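Local coordinates for ABC transporter substrate binding protein (Ribose) (Agrobacterium vitis S4, PDB 4WT7) that binds the sugar alcohol d-allitol and probably serves as the carbohydrate-binding protein of an ABC transporter, at residues Ser126-Thr131 against Arg297-Pro302; Leu141-Val146 against Val175-Tyr180; Val156-Phe161 against Pro189-Val194. One frame throughout, in Å; residues are numbered along the deposited sequence.

Contact 1. Residues Ser126-Thr131 against Arg297-Pro302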
# COMPACT_ATOMS: atom_id res chain seq x y z
N SER A 126 -8.31 -2.14 16.27
CA SER A 126 -7.09 -2.88 16.20
C SER A 126 -6.23 -2.56 17.40
O SER A 126 -6.16 -1.40 17.78
CB SER A 126 -6.34 -2.51 14.93
OG SER A 126 -5.12 -3.23 14.84
N LEU A 127 -5.56 -3.56 17.98
CA LEU A 127 -4.57 -3.38 19.05
C LEU A 127 -3.23 -2.91 18.52
O LEU A 127 -2.42 -2.33 19.25
CB LEU A 127 -4.34 -4.70 19.79
CG LEU A 127 -5.61 -5.05 20.58
CD1 LEU A 127 -5.64 -6.51 20.99
CD2 LEU A 127 -5.66 -4.13 21.76
N ASN A 128 -2.97 -3.17 17.25
CA ASN A 128 -1.71 -2.79 16.70
C ASN A 128 -1.74 -2.85 15.18
O ASN A 128 -2.16 -3.85 14.60
CB ASN A 128 -0.63 -3.72 17.28
CG ASN A 128 0.70 -3.59 16.58
OD1 ASN A 128 1.06 -4.42 15.74
ND2 ASN A 128 1.43 -2.54 16.90
N ASN A 129 -1.34 -1.75 14.56
CA ASN A 129 -1.36 -1.60 13.10
C ASN A 129 0.10 -1.56 12.66
O ASN A 129 0.85 -0.63 13.05
CB ASN A 129 -2.10 -0.30 12.70
CG ASN A 129 -2.12 -0.05 11.20
OD1 ASN A 129 -1.94 -0.98 10.38
ND2 ASN A 129 -2.28 1.23 10.81
N SER A 130 0.52 -2.62 11.96
CA SER A 130 1.82 -2.66 11.29
C SER A 130 1.70 -1.98 9.93
O SER A 130 0.89 -2.36 9.11
CB SER A 130 2.31 -4.10 11.11
OG SER A 130 2.53 -4.75 12.34
N THR A 131 2.53 -0.96 9.71
CA THR A 131 2.35 -0.09 8.59
C THR A 131 3.64 0.68 8.42
O THR A 131 4.37 0.84 9.40
CB THR A 131 1.13 0.86 8.84
OG1 THR A 131 0.81 1.57 7.65
CG2 THR A 131 1.44 1.89 9.94
N ARG A 297 0.10 1.18 19.62
CA ARG A 297 -1.01 1.16 18.67
C ARG A 297 -0.52 0.99 17.23
O ARG A 297 -1.21 0.42 16.41
CB ARG A 297 -1.81 2.46 18.72
CG ARG A 297 -2.37 2.81 20.10
CD ARG A 297 -3.50 1.88 20.49
NE ARG A 297 -4.65 2.03 19.60
CZ ARG A 297 -5.72 1.25 19.62
NH1 ARG A 297 -6.70 1.43 18.73
NH2 ARG A 297 -5.82 0.28 20.51
N GLU A 298 0.65 1.53 16.91
CA GLU A 298 1.16 1.32 15.54
C GLU A 298 2.62 0.90 15.66
O GLU A 298 3.26 1.27 16.64
CB GLU A 298 1.00 2.59 14.68
CG GLU A 298 -0.45 3.15 14.64
CD GLU A 298 -0.87 3.71 13.27
OE1 GLU A 298 -0.07 4.42 12.60
OE2 GLU A 298 -2.02 3.42 12.84
N SER A 299 3.10 0.13 14.68
CA SER A 299 4.49 -0.31 14.60
C SER A 299 4.97 -0.03 13.18
O SER A 299 4.46 -0.61 12.23
CB SER A 299 4.57 -1.81 14.93
OG SER A 299 4.12 -2.01 16.26
N TYR A 300 5.94 0.87 13.04
CA TYR A 300 6.35 1.33 11.72
C TYR A 300 7.54 0.59 11.20
O TYR A 300 8.52 0.40 11.91
CB TYR A 300 6.63 2.84 11.73
CG TYR A 300 5.42 3.63 12.19
CD1 TYR A 300 4.27 3.68 11.42
CD2 TYR A 300 5.41 4.30 13.41
CE1 TYR A 300 3.16 4.38 11.85
CE2 TYR A 300 4.31 5.00 13.84
CZ TYR A 300 3.19 5.05 13.06
OH TYR A 300 2.07 5.73 13.46
N VAL A 301 7.44 0.16 9.96
CA VAL A 301 8.54 -0.51 9.30
C VAL A 301 9.11 0.46 8.27
O VAL A 301 8.35 1.06 7.50
CB VAL A 301 8.09 -1.75 8.56
CG1 VAL A 301 9.25 -2.27 7.68
CG2 VAL A 301 7.63 -2.79 9.54
N PRO A 302 10.45 0.62 8.26
CA PRO A 302 11.01 1.65 7.41
C PRO A 302 10.68 1.43 5.93
O PRO A 302 10.47 0.29 5.51
CB PRO A 302 12.52 1.54 7.68
CG PRO A 302 12.59 1.01 9.11
CD PRO A 302 11.44 0.03 9.18
O HOH W 1 -4.31 0.29 16.32
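Asn128 and Ser299 meet through two different first torsions: CG of Asn128 is trans to its own N (chi1 169°), while OG of Ser299 turns back beside its N (chi1 -62°). Asn128 ND2 then gives a hydrogen bond of 2.8 Å to Ser299 OG, which lies in the amide plane. The same ND2 also bonds Pro296 O, and Asn285 holds OD1. On the other face, Asn129 and Glu298 run side by side. Asn129 ND2 reaches Glu298 OE2 at 3.0 Å, coming from above the carboxylate plane. Glu298 OE1 takes the Tyr300 hydroxyl on its anti lone pair, so both carboxylate oxygens are gripped. Between these side chains the backbones form a parallel pair, the last two strands of the six-stranded sheet in one lobe of this periplasmic binding protein. Ser299 N bonds Asn129 O at 2.9 Å, and Thr131 N bonds Ser299 O at 3.2 Å. Thr131 CG2 packs against Tyr300 CE1 at 3.6 Å, while Thr131 OG1 bonds Asp120, a residue of the allitol pocket. At the other end the Arg297 guanidinium lies with one face over Ser126 O, and its NH1 bonds Ser124 O. A water joins Ser126 O to Arg297 O.

Contact 2. Residues Leu141-Val146 against Val175-Tyr180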
# COMPACT_ATOMS: atom_id res chain seq x y z
N LEU A 141 7.62 11.48 -1.10
CA LEU A 141 7.26 11.31 -2.50
C LEU A 141 6.85 12.68 -3.09
O LEU A 141 7.34 13.12 -4.14
CB LEU A 141 6.14 10.26 -2.65
CG LEU A 141 5.70 9.90 -4.06
CD1 LEU A 141 6.90 9.35 -4.78
CD2 LEU A 141 4.57 8.86 -4.05
N ALA A 142 6.03 13.41 -2.35
CA ALA A 142 5.52 14.67 -2.85
C ALA A 142 6.66 15.68 -3.06
O ALA A 142 6.69 16.40 -4.05
CB ALA A 142 4.44 15.24 -1.90
N LEU A 143 7.60 15.73 -2.12
CA LEU A 143 8.70 16.68 -2.23
C LEU A 143 9.58 16.32 -3.44
O LEU A 143 10.08 17.19 -4.14
CB LEU A 143 9.52 16.74 -0.93
CG LEU A 143 8.79 17.45 0.22
CD1 LEU A 143 9.48 17.19 1.57
CD2 LEU A 143 8.74 18.93 -0.06
N GLN A 144 9.74 15.02 -3.66
CA GLN A 144 10.50 14.56 -4.81
C GLN A 144 9.79 15.03 -6.08
O GLN A 144 10.41 15.56 -7.00
CB GLN A 144 10.64 13.05 -4.81
CG GLN A 144 11.39 12.51 -6.04
CD GLN A 144 12.87 12.45 -5.79
OE1 GLN A 144 13.31 11.78 -4.86
NE2 GLN A 144 13.65 13.15 -6.60
N LEU A 145 8.48 14.82 -6.11
CA LEU A 145 7.67 15.19 -7.26
C LEU A 145 7.84 16.68 -7.55
O LEU A 145 8.18 17.07 -8.67
CB LEU A 145 6.19 14.80 -7.04
CG LEU A 145 5.24 15.07 -8.24
CD1 LEU A 145 3.99 14.21 -8.20
CD2 LEU A 145 4.81 16.51 -8.27
N VAL A 146 7.65 17.51 -6.53
CA VAL A 146 7.71 18.97 -6.67
C VAL A 146 9.10 19.43 -7.15
O VAL A 146 9.23 20.14 -8.17
CB VAL A 146 7.32 19.68 -5.33
CG1 VAL A 146 7.74 21.15 -5.33
CG2 VAL A 146 5.81 19.56 -5.10
N VAL A 175 -1.37 16.45 -0.95
CA VAL A 175 -2.16 17.67 -0.95
C VAL A 175 -1.40 18.69 -0.10
O VAL A 175 -1.25 19.87 -0.47
CB VAL A 175 -3.56 17.45 -0.37
CG1 VAL A 175 -4.18 18.78 -0.06
CG2 VAL A 175 -4.41 16.64 -1.34
N ASN A 176 -0.89 18.24 1.02
CA ASN A 176 -0.34 19.18 1.96
C ASN A 176 1.00 19.73 1.56
O ASN A 176 1.36 20.83 1.97
CB ASN A 176 -0.22 18.57 3.32
CG ASN A 176 -0.03 19.62 4.34
OD1 ASN A 176 -0.93 20.42 4.58
ND2 ASN A 176 1.17 19.67 4.91
N VAL A 177 1.77 18.93 0.84
CA VAL A 177 3.03 19.41 0.35
C VAL A 177 2.76 20.46 -0.73
O VAL A 177 3.29 21.56 -0.64
CB VAL A 177 3.91 18.26 -0.15
CG1 VAL A 177 5.09 18.79 -0.92
CG2 VAL A 177 4.39 17.45 1.06
N ILE A 178 1.91 20.17 -1.71
CA ILE A 178 1.74 21.11 -2.83
C ILE A 178 0.97 22.38 -2.44
O ILE A 178 1.05 23.41 -3.11
CB ILE A 178 1.13 20.45 -4.11
CG1 ILE A 178 -0.38 20.22 -3.99
CG2 ILE A 178 1.86 19.13 -4.43
CD1 ILE A 178 -0.98 19.45 -5.16
N LYS A 179 0.19 22.31 -1.37
CA LYS A 179 -0.36 23.53 -0.81
C LYS A 179 0.68 24.68 -0.68
O LYS A 179 0.34 25.86 -0.84
CB LYS A 179 -0.98 23.21 0.54
CG LYS A 179 -1.61 24.37 1.18
CD LYS A 179 -2.58 23.97 2.25
CE LYS A 179 -2.07 24.30 3.61
NZ LYS A 179 -3.16 24.35 4.65
N TYR A 180 1.94 24.34 -0.40
CA TYR A 180 3.00 25.33 -0.20
C TYR A 180 3.91 25.53 -1.43
O TYR A 180 4.98 26.14 -1.31
CB TYR A 180 3.83 24.93 1.02
CG TYR A 180 2.99 24.95 2.26
CD1 TYR A 180 2.82 26.12 2.97
CD2 TYR A 180 2.28 23.82 2.67
CE1 TYR A 180 2.00 26.16 4.08
CE2 TYR A 180 1.45 23.86 3.79
CZ TYR A 180 1.30 25.04 4.48
OH TYR A 180 0.47 25.11 5.57
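Val177 sets the fork of its side chain astride the methyl of Ala142. Its CB is 3.5 Å from Ala142 CB, and both of its methyls, CG1 and CG2, stand 3.7 Å from that same carbon. The CB of each residue points toward the other helix, so the two meet head on. The small alanine lets the backbones come close here, with Ala142 CA and Val177 CA 6.2 Å apart. The torsion of Val177 decides which methyl goes where. CG1 is trans to the backbone N (chi1 168°), and this turns it to Leu143. There CG1 meets Leu143 CD2 at 3.8 Å, the two side chains crossing at about a right angle. Leu143 leaves its helix to one side, and it is the CD2 branch that comes nearest. One turn on from Ala142, Val146 brings its CG2 to the CG2 of Ile178 at 4.0 Å. The same Val146 methyl lies 4.3 Å from Val177 CG1, a looser touch. Ile178 also rests on Val184 and Ile186 of strand 184-186, and Val146 on Phe181. The contact thus joins helix 134-148 to helix 165-178, and Ile178 carries the packing on to the edge strand of the mixed sheet. On the side of helix 134-148 turned to that sheet, Leu141 and Leu145 pack on strands 221-224 and 246-249. This is the layering of helices on a sheet seen in each lobe of a periplasmic binding protein. No hydrogen bond or charge pair links the two segments. Their hold on each other is therefore one of shape and of apolar surface removed from water, and at 204 Å² buried in all it is a modest one.

Contact 3. Residues Val156-Phe161 against Pro189-Val194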
# COMPACT_ATOMS: atom_id res chain seq x y z
N VAL A 156 -1.51 14.68 -12.73
CA VAL A 156 -2.63 13.78 -12.80
C VAL A 156 -2.50 12.87 -11.58
O VAL A 156 -1.40 12.36 -11.26
CB VAL A 156 -2.60 12.93 -14.08
CG1 VAL A 156 -3.73 11.91 -14.07
CG2 VAL A 156 -2.68 13.80 -15.35
N VAL A 157 -3.60 12.69 -10.88
CA VAL A 157 -3.56 12.00 -9.60
C VAL A 157 -4.52 10.83 -9.68
O VAL A 157 -5.67 11.02 -10.10
CB VAL A 157 -4.02 12.94 -8.45
CG1 VAL A 157 -4.54 12.14 -7.32
CG2 VAL A 157 -2.90 13.88 -8.00
N PHE A 158 -4.05 9.64 -9.30
CA PHE A 158 -4.92 8.46 -9.11
C PHE A 158 -5.21 8.39 -7.61
O PHE A 158 -4.28 8.23 -6.80
CB PHE A 158 -4.21 7.15 -9.51
CG PHE A 158 -4.21 6.85 -11.01
CD1 PHE A 158 -5.30 6.22 -11.62
CD2 PHE A 158 -3.09 7.14 -11.79
CE1 PHE A 158 -5.28 5.92 -13.00
CE2 PHE A 158 -3.08 6.84 -13.15
CZ PHE A 158 -4.16 6.22 -13.75
N ASN A 159 -6.49 8.48 -7.24
CA ASN A 159 -6.87 8.53 -5.83
C ASN A 159 -8.12 7.70 -5.64
O ASN A 159 -9.17 8.22 -5.26
CB ASN A 159 -7.05 9.99 -5.40
CG ASN A 159 -7.40 10.15 -3.91
OD1 ASN A 159 -7.04 9.32 -3.06
ND2 ASN A 159 -8.13 11.21 -3.61
N GLY A 160 -8.02 6.40 -5.95
CA GLY A 160 -9.17 5.51 -5.94
C GLY A 160 -9.26 4.63 -4.70
O GLY A 160 -10.15 3.79 -4.57
N PHE A 161 -8.31 4.79 -3.79
CA PHE A 161 -8.32 3.98 -2.57
C PHE A 161 -8.19 4.84 -1.31
O PHE A 161 -7.51 4.46 -0.34
CB PHE A 161 -7.24 2.90 -2.64
CG PHE A 161 -7.50 1.87 -3.72
CD1 PHE A 161 -7.06 2.08 -5.02
CD2 PHE A 161 -8.22 0.71 -3.44
CE1 PHE A 161 -7.31 1.15 -6.00
CE2 PHE A 161 -8.48 -0.22 -4.42
CZ PHE A 161 -8.03 0.01 -5.71
N PRO A 189 -11.10 16.34 -12.46
CA PRO A 189 -11.39 14.93 -12.22
C PRO A 189 -10.08 14.23 -11.86
O PRO A 189 -9.27 14.00 -12.73
CB PRO A 189 -11.98 14.46 -13.57
CG PRO A 189 -12.25 15.73 -14.36
CD PRO A 189 -12.17 16.84 -13.33
N GLU A 190 -9.85 13.98 -10.57
CA GLU A 190 -8.82 13.03 -10.16
C GLU A 190 -9.25 11.73 -10.78
O GLU A 190 -10.44 11.53 -11.03
CB GLU A 190 -8.75 12.91 -8.60
CG GLU A 190 -8.16 14.14 -7.94
CD GLU A 190 -7.98 14.06 -6.42
OE1 GLU A 190 -8.52 13.14 -5.76
OE2 GLU A 190 -7.28 14.96 -5.90
N LEU A 191 -8.31 10.83 -11.06
CA LEU A 191 -8.66 9.54 -11.61
C LEU A 191 -8.87 8.53 -10.50
O LEU A 191 -8.33 8.68 -9.40
CB LEU A 191 -7.57 9.04 -12.54
CG LEU A 191 -7.22 10.00 -13.68
CD1 LEU A 191 -6.14 9.42 -14.58
CD2 LEU A 191 -8.48 10.37 -14.49
N ARG A 192 -9.64 7.50 -10.78
CA ARG A 192 -9.83 6.44 -9.82
C ARG A 192 -9.20 5.16 -10.33
O ARG A 192 -9.68 4.57 -11.30
CB ARG A 192 -11.32 6.31 -9.47
CG ARG A 192 -11.81 7.46 -8.53
CD ARG A 192 -13.33 7.41 -8.37
NE ARG A 192 -13.96 7.51 -9.68
CZ ARG A 192 -15.19 7.10 -9.97
NH1 ARG A 192 -15.97 6.58 -9.02
NH2 ARG A 192 -15.64 7.24 -11.22
N ASP A 193 -8.08 4.78 -9.71
CA ASP A 193 -7.42 3.54 -10.05
C ASP A 193 -8.28 2.43 -9.54
O ASP A 193 -9.16 2.65 -8.68
CB ASP A 193 -5.96 3.40 -9.47
CG ASP A 193 -5.78 4.08 -8.10
OD1 ASP A 193 -6.41 5.12 -7.84
OD2 ASP A 193 -4.94 3.58 -7.29
N VAL A 194 -8.06 1.23 -10.08
CA VAL A 194 -8.90 0.09 -9.70
C VAL A 194 -8.10 -1.15 -9.38
O VAL A 194 -6.95 -1.29 -9.75
CB VAL A 194 -9.88 -0.30 -10.83
CG1 VAL A 194 -11.03 0.69 -10.93
CG2 VAL A 194 -9.13 -0.43 -12.15
O HOH W 2 -5.94 14.21 -11.86
O HOH W 3 -3.86 5.59 -6.03
O HOH W 4 -10.86 1.91 -6.67
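Leu191 packs tightly against the end of strand 153-158. Its CD1 touches Val156 CG1 at 3.5 Å and also sits over one face of the Phe158 ring, a CH-pi contact 4.1 Å from the ring centroid. The backbones are bridged once, at Phe158 and Leu191. Leu191 N bonds Val157 O, and Asn159 N bonds Leu191 O, both at 2.8 Å and nearly straight. Asn159 ND2 adds a bond of 2.9 Å to Glu190 OE1, on the syn side of that oxygen and a little out of the carboxylate plane. Tyr171 holds Glu190 OE2. Asp193 CG stands between its backbone N and carbonyl carbon (chi1 34°), which brings OD1 to Gly160 N at 2.8 Å. This bond is short but bent (133° at the hydrogen), and meets OD1 on the syn side, somewhat out of plane. Phe161 turns its ring edge to Asp193 OD2, with CD1 at 3.4 Å. Bridging waters join Phe158 O to Asp193 OD2 and Gly160 O to Asp193 O. The loose side is elsewhere. Exposed Arg192 points its side chain away; its CA is 4.0 Å from Gly160 CA. At the Pro189 end a water bonds Val157 N but only weakly Pro189 O. Asp193 OD2 also accepts from Trp226 NE1 of the d-allitol pocket. Such loops at the C-terminal ends of parallel strands form the sugar cleft of periplasmic binding proteins.

From the N terminus, the chain first builds most of the parallel sheet of one lobe. Residues 126-131 open contact 1, which closes only when residues 297-302 return. This is the longest of the three loops, and contacts 2 and 3 both lie within it. Helix 134-148 follows at once and starts contact 2. Strand 153-158 then starts contact 3. Residues 175-180 close contact 2 before residues 189-194 close contact 3, so these two loops cross. In the second lobe, contact 2 joins helices 134-148 and 165-178, and contact 3 joins strand 153-158 to the loop before helix 198-212. Their centres are about 17 Å apart. Contact 1 adds the edge strand to the parallel sheet of the first lobe.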